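Local coordinates for protein antigen TpF1 (PDB 2FJC) that binds ferric iron as a mini-ferritin of the Dps family and may play an important structural role in the outer membrane, at residues R19-K31 / P77-E91. Sequence-based numbering, arbitrary orientation.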
loop_
_atom_site.group_PDB
_atom_site.type_symbol
_atom_site.label_atom_id
_atom_site.label_comp_id
_atom_site.label_asym_id
_atom_site.label_seq_id
_atom_site.Cartn_x
_atom_site.Cartn_y
_atom_site.Cartn_z
ATOM N N ARG B 19 8.207 20.944 -31.151
ATOM C CA ARG B 19 9.643 20.712 -31.252
ATOM C C ARG B 19 10.388 21.690 -30.370
ATOM O O ARG B 19 11.357 21.330 -29.710
ATOM C CB ARG B 19 10.127 20.868 -32.700
ATOM C CG ARG B 19 9.998 19.589 -33.522
ATOM C CD ARG B 19 10.195 19.831 -35.008
ATOM N NE ARG B 19 11.462 20.493 -35.322
ATOM C CZ ARG B 19 12.660 19.906 -35.284
ATOM N NH1 ARG B 19 12.774 18.628 -34.938
ATOM N NH2 ARG B 19 13.747 20.597 -35.617
ATOM N N GLN B 20 9.938 22.935 -30.353
ATOM C CA GLN B 20 10.592 23.922 -29.528
ATOM C C GLN B 20 10.344 23.639 -28.047
ATOM O O GLN B 20 11.239 23.808 -27.223
ATOM C CB GLN B 20 10.120 25.332 -29.860
ATOM C CG GLN B 20 10.797 26.341 -28.959
ATOM C CD GLN B 20 10.513 27.764 -29.337
ATOM O OE1 GLN B 20 9.364 28.222 -29.269
ATOM N NE2 GLN B 20 11.564 28.489 -29.737
ATOM N N HIS B 21 9.132 23.214 -27.709
ATOM C CA HIS B 21 8.822 22.907 -26.316
ATOM C C HIS B 21 9.748 21.818 -25.792
ATOM O O HIS B 21 10.270 21.920 -24.684
ATOM C CB HIS B 21 7.374 22.445 -26.168
ATOM C CG HIS B 21 6.372 23.475 -26.568
ATOM N ND1 HIS B 21 6.625 24.823 -26.473
ATOM C CD2 HIS B 21 5.099 23.359 -27.010
ATOM C CE1 HIS B 21 5.548 25.496 -26.834
ATOM N NE2 HIS B 21 4.607 24.632 -27.162
ATOM N N VAL B 22 9.948 20.777 -26.593
ATOM C CA VAL B 22 10.820 19.684 -26.199
ATOM C C VAL B 22 12.215 20.225 -25.915
ATOM O O VAL B 22 12.829 19.898 -24.897
ATOM C CB VAL B 22 10.902 18.614 -27.305
ATOM C CG1 VAL B 22 11.967 17.598 -26.965
ATOM C CG2 VAL B 22 9.552 17.936 -27.456
ATOM N N ALA B 23 12.705 21.065 -26.816
ATOM C CA ALA B 23 14.014 21.659 -26.667
ATOM C C ALA B 23 14.102 22.508 -25.396
ATOM O O ALA B 23 15.053 22.385 -24.631
ATOM C CB ALA B 23 14.339 22.502 -27.885
ATOM N N ASP B 24 13.110 23.360 -25.168
ATOM C CA ASP B 24 13.111 24.214 -23.991
ATOM C C ASP B 24 13.013 23.398 -22.715
ATOM O O ASP B 24 13.706 23.687 -21.740
ATOM C CB ASP B 24 11.962 25.234 -24.050
ATOM C CG ASP B 24 12.197 26.336 -25.087
ATOM O OD1 ASP B 24 13.359 26.569 -25.481
ATOM O OD2 ASP B 24 11.221 26.991 -25.502
ATOM N N LEU B 25 12.151 22.384 -22.716
ATOM C CA LEU B 25 11.982 21.521 -21.555
ATOM C C LEU B 25 13.296 20.801 -21.277
ATOM O O LEU B 25 13.720 20.695 -20.124
ATOM C CB LEU B 25 10.874 20.490 -21.800
ATOM C CG LEU B 25 9.462 20.747 -21.253
ATOM C CD1 LEU B 25 9.310 22.153 -20.706
ATOM C CD2 LEU B 25 8.460 20.491 -22.358
ATOM N N GLY B 26 13.934 20.317 -22.340
ATOM C CA GLY B 26 15.198 19.618 -22.189
ATOM C C GLY B 26 16.226 20.508 -21.519
ATOM O O GLY B 26 16.907 20.097 -20.578
ATOM N N VAL B 27 16.329 21.742 -22.001
ATOM C CA VAL B 27 17.274 22.695 -21.446
ATOM C C VAL B 27 16.924 23.031 -19.992
ATOM O O VAL B 27 17.800 23.094 -19.136
ATOM C CB VAL B 27 17.306 23.992 -22.295
ATOM C CG1 VAL B 27 18.119 25.055 -21.591
ATOM C CG2 VAL B 27 17.921 23.700 -23.664
ATOM N N LEU B 28 15.642 23.233 -19.718
ATOM C CA LEU B 28 15.197 23.564 -18.373
ATOM C C LEU B 28 15.511 22.432 -17.403
ATOM O O LEU B 28 15.868 22.670 -16.247
ATOM C CB LEU B 28 13.696 23.801 -18.357
ATOM C CG LEU B 28 13.192 24.977 -17.539
ATOM C CD1 LEU B 28 11.728 24.748 -17.256
ATOM C CD2 LEU B 28 13.981 25.134 -16.254
ATOM N N TYR B 29 15.350 21.204 -17.880
ATOM C CA TYR B 29 15.596 20.021 -17.080
ATOM C C TYR B 29 16.981 20.060 -16.456
ATOM O O TYR B 29 17.148 19.829 -15.257
ATOM C CB TYR B 29 15.467 18.767 -17.940
ATOM C CG TYR B 29 15.693 17.483 -17.176
ATOM C CD1 TYR B 29 14.790 17.057 -16.203
ATOM C CD2 TYR B 29 16.810 16.687 -17.431
ATOM C CE1 TYR B 29 14.991 15.866 -15.503
ATOM C CE2 TYR B 29 17.025 15.494 -16.738
ATOM C CZ TYR B 29 16.114 15.088 -15.776
ATOM O OH TYR B 29 16.333 13.915 -15.090
ATOM N N ILE B 30 17.977 20.357 -17.275
ATOM C CA ILE B 30 19.333 20.415 -16.791
ATOM C C ILE B 30 19.599 21.688 -15.995
ATOM O O ILE B 30 20.356 21.673 -15.022
ATOM C CB ILE B 30 20.304 20.259 -17.962
ATOM C CG1 ILE B 30 20.254 18.798 -18.420
ATOM C CG2 ILE B 30 21.720 20.660 -17.555
ATOM C CD1 ILE B 30 21.078 18.523 -19.636
ATOM N N LYS B 31 18.950 22.775 -16.387
ATOM C CA LYS B 31 19.116 24.039 -15.699
ATOM C C LYS B 31 18.626 23.877 -14.266
ATOM O O LYS B 31 19.237 24.384 -13.326
ATOM C CB LYS B 31 18.318 25.119 -16.429
ATOM C CG LYS B 31 18.623 26.544 -16.022
ATOM C CD LYS B 31 17.986 27.520 -17.018
ATOM C CE LYS B 31 18.233 28.966 -16.619
ATOM N NZ LYS B 31 17.614 29.910 -17.575
ATOM N N PRO B 77 13.018 16.128 -31.573
ATOM C CA PRO B 77 14.431 16.501 -31.498
ATOM C C PRO B 77 14.966 15.668 -30.338
ATOM O O PRO B 77 14.368 15.636 -29.265
ATOM C CB PRO B 77 14.382 17.999 -31.199
ATOM C CG PRO B 77 13.072 18.180 -30.504
ATOM C CD PRO B 77 12.148 17.280 -31.286
ATOM N N ALA B 78 16.071 14.966 -30.557
ATOM C CA ALA B 78 16.597 14.100 -29.514
ATOM C C ALA B 78 18.103 14.137 -29.333
ATOM O O ALA B 78 18.767 13.108 -29.407
ATOM C CB ALA B 78 16.135 12.677 -29.775
ATOM N N SER B 79 18.635 15.330 -29.100
ATOM C CA SER B 79 20.062 15.509 -28.868
ATOM C C SER B 79 20.250 16.882 -28.271
ATOM O O SER B 79 19.454 17.794 -28.521
ATOM C CB SER B 79 20.856 15.375 -30.175
ATOM O OG SER B 79 20.632 16.474 -31.033
ATOM N N MET B 80 21.278 17.031 -27.458
ATOM C CA MET B 80 21.546 18.321 -26.845
ATOM C C MET B 80 21.903 19.342 -27.921
ATOM O O MET B 80 21.566 20.528 -27.806
ATOM C CB MET B 80 22.674 18.180 -25.828
ATOM C CG MET B 80 22.284 17.317 -24.654
ATOM S SD MET B 80 23.582 17.218 -23.454
ATOM C CE MET B 80 22.833 16.253 -22.161
ATOM N N ALA B 81 22.574 18.880 -28.972
ATOM C CA ALA B 81 22.940 19.773 -30.067
ATOM C C ALA B 81 21.676 20.429 -30.644
ATOM O O ALA B 81 21.630 21.643 -30.822
ATOM C CB ALA B 81 23.689 19.005 -31.158
ATOM N N GLU B 82 20.653 19.626 -30.921
ATOM C CA GLU B 82 19.406 20.159 -31.463
ATOM C C GLU B 82 18.713 21.057 -30.450
ATOM O O GLU B 82 18.188 22.103 -30.809
ATOM C CB GLU B 82 18.448 19.031 -31.847
ATOM C CG GLU B 82 19.003 18.042 -32.847
ATOM C CD GLU B 82 18.053 16.889 -33.095
ATOM O OE1 GLU B 82 17.072 17.067 -33.855
ATOM O OE2 GLU B 82 18.278 15.806 -32.513
ATOM N N TYR B 83 18.700 20.642 -29.187
ATOM C CA TYR B 83 18.052 21.437 -28.154
ATOM C C TYR B 83 18.678 22.815 -28.035
ATOM O O TYR B 83 17.974 23.820 -27.973
ATOM C CB TYR B 83 18.104 20.719 -26.804
ATOM C CG TYR B 83 17.344 19.411 -26.784
ATOM C CD1 TYR B 83 16.276 19.181 -27.667
ATOM C CD2 TYR B 83 17.686 18.401 -25.889
ATOM C CE1 TYR B 83 15.580 17.981 -27.654
ATOM C CE2 TYR B 83 16.992 17.194 -25.869
ATOM C CZ TYR B 83 15.943 16.988 -26.753
ATOM O OH TYR B 83 15.274 15.789 -26.734
ATOM N N LEU B 84 20.004 22.868 -28.006
ATOM C CA LEU B 84 20.690 24.150 -27.905
ATOM C C LEU B 84 20.393 25.011 -29.123
ATOM O O LEU B 84 20.385 26.240 -29.033
ATOM C CB LEU B 84 22.201 23.952 -27.771
ATOM C CG LEU B 84 22.650 23.401 -26.415
ATOM C CD1 LEU B 84 24.160 23.264 -26.382
ATOM C CD2 LEU B 84 22.176 24.327 -25.310
ATOM N N ALA B 85 20.133 24.366 -30.253
ATOM C CA ALA B 85 19.827 25.091 -31.478
ATOM C C ALA B 85 18.385 25.604 -31.529
ATOM O O ALA B 85 18.110 26.629 -32.149
ATOM C CB ALA B 85 20.098 24.198 -32.684
ATOM N N LEU B 86 17.464 24.900 -30.876
ATOM C CA LEU B 86 16.058 25.281 -30.898
ATOM C C LEU B 86 15.576 26.043 -29.675
ATOM O O LEU B 86 14.642 26.845 -29.755
ATOM C CB LEU B 86 15.195 24.030 -31.048
ATOM C CG LEU B 86 15.397 23.180 -32.298
ATOM C CD1 LEU B 86 14.738 21.813 -32.115
ATOM C CD2 LEU B 86 14.820 23.922 -33.499
ATOM N N SER B 87 16.205 25.785 -28.541
ATOM C CA SER B 87 15.787 26.400 -27.292
ATOM C C SER B 87 15.884 27.912 -27.176
ATOM O O SER B 87 16.857 28.525 -27.611
ATOM C CB SER B 87 16.550 25.778 -26.124
ATOM O OG SER B 87 16.051 26.259 -24.891
ATOM N N GLY B 88 14.858 28.496 -26.565
ATOM C CA GLY B 88 14.828 29.923 -26.342
ATOM C C GLY B 88 15.193 30.179 -24.891
ATOM O O GLY B 88 15.087 31.302 -24.400
ATOM N N ILE B 89 15.618 29.128 -24.196
ATOM C CA ILE B 89 16.007 29.251 -22.802
ATOM C C ILE B 89 17.523 29.191 -22.665
ATOM O O ILE B 89 18.179 28.262 -23.147
ATOM C CB ILE B 89 15.379 28.139 -21.937
ATOM C CG1 ILE B 89 13.863 28.327 -21.870
ATOM C CG2 ILE B 89 15.963 28.174 -20.538
ATOM C CD1 ILE B 89 13.157 27.285 -21.046
ATOM N N ALA B 90 18.076 30.197 -22.003
ATOM C CA ALA B 90 19.510 30.263 -21.805
ATOM C C ALA B 90 19.924 29.313 -20.687
ATOM O O ALA B 90 19.230 29.183 -19.671
ATOM C CB ALA B 90 19.916 31.696 -21.455
ATOM N N GLU B 91 21.056 28.645 -20.880
ATOM C CA GLU B 91 21.570 27.732 -19.872
ATOM C C GLU B 91 22.215 28.528 -18.741
ATOM O O GLU B 91 22.680 29.644 -18.949
ATOM C CB GLU B 91 22.592 26.775 -20.490
ATOM C CG GLU B 91 21.993 25.852 -21.539
ATOM C CD GLU B 91 22.815 24.602 -21.749
ATOM O OE1 GLU B 91 23.970 24.708 -22.209
ATOM O OE2 GLU B 91 22.308 23.503 -21.446
HETATM O O HOH W 1 13.957 16.472 -35.116
#
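Asp24 OD1 takes two hydrogen bonds from the turn that follows helix 80-86. Gly88 N lies 2.7 Å from Asp24 OD1, on the syn lone pair. Ser87 OG donates to the anti lone pair, 2.8 Å from Asp24 OD1. Ser87 OG also accepts from Ile89 N, which closes an ST turn. The other carboxylate oxygen, OD2, bonds Tyr112 of helix 99-127. Lys31 runs fully extended, and its NZ meets Ala90 O at 2.7 Å, in the carbonyl plane. The same ammonium forms a salt bridge with Asp109. Gln20 NE2 adds a weak, nearly straight bond to Leu86 O.

Between these bonds the packing is mostly apolar. Val27 packs against the turn, with CG2 3.4 Å from Ser87 OG and CG1 against Ile89 CG2. Ile89 CD1 touches Asp24 CB. The small Ala23 is consistent with the close approach of helix 80-86, its CB 3.6 Å from Leu86 CB. The Tyr83 ring spans Ala23 and Val22, with CE1 3.7 Å from Val22 CG1. Its hydroxyl donates to Pro77 O, which ties the ring back to the loop just before its own helix. The bend at chi3 (55°) turns the Arg19 guanidinium so that Leu86 CD1 lies over one face.

Helix 80-86 crosses the 19-31 segment at -106°. This is the small helix in the connection between the second and third bundle helices, as in other Dps proteins. The Glu91 carboxylate accepts from Met80 N of the second subunit, and Met80 N donates to Glu91 of that subunit. The chemistry implies that buried Asp24 and Lys31 join this connection to both helix 8-38 and helix 99-127, while Ala23 and Val27 line the close fit.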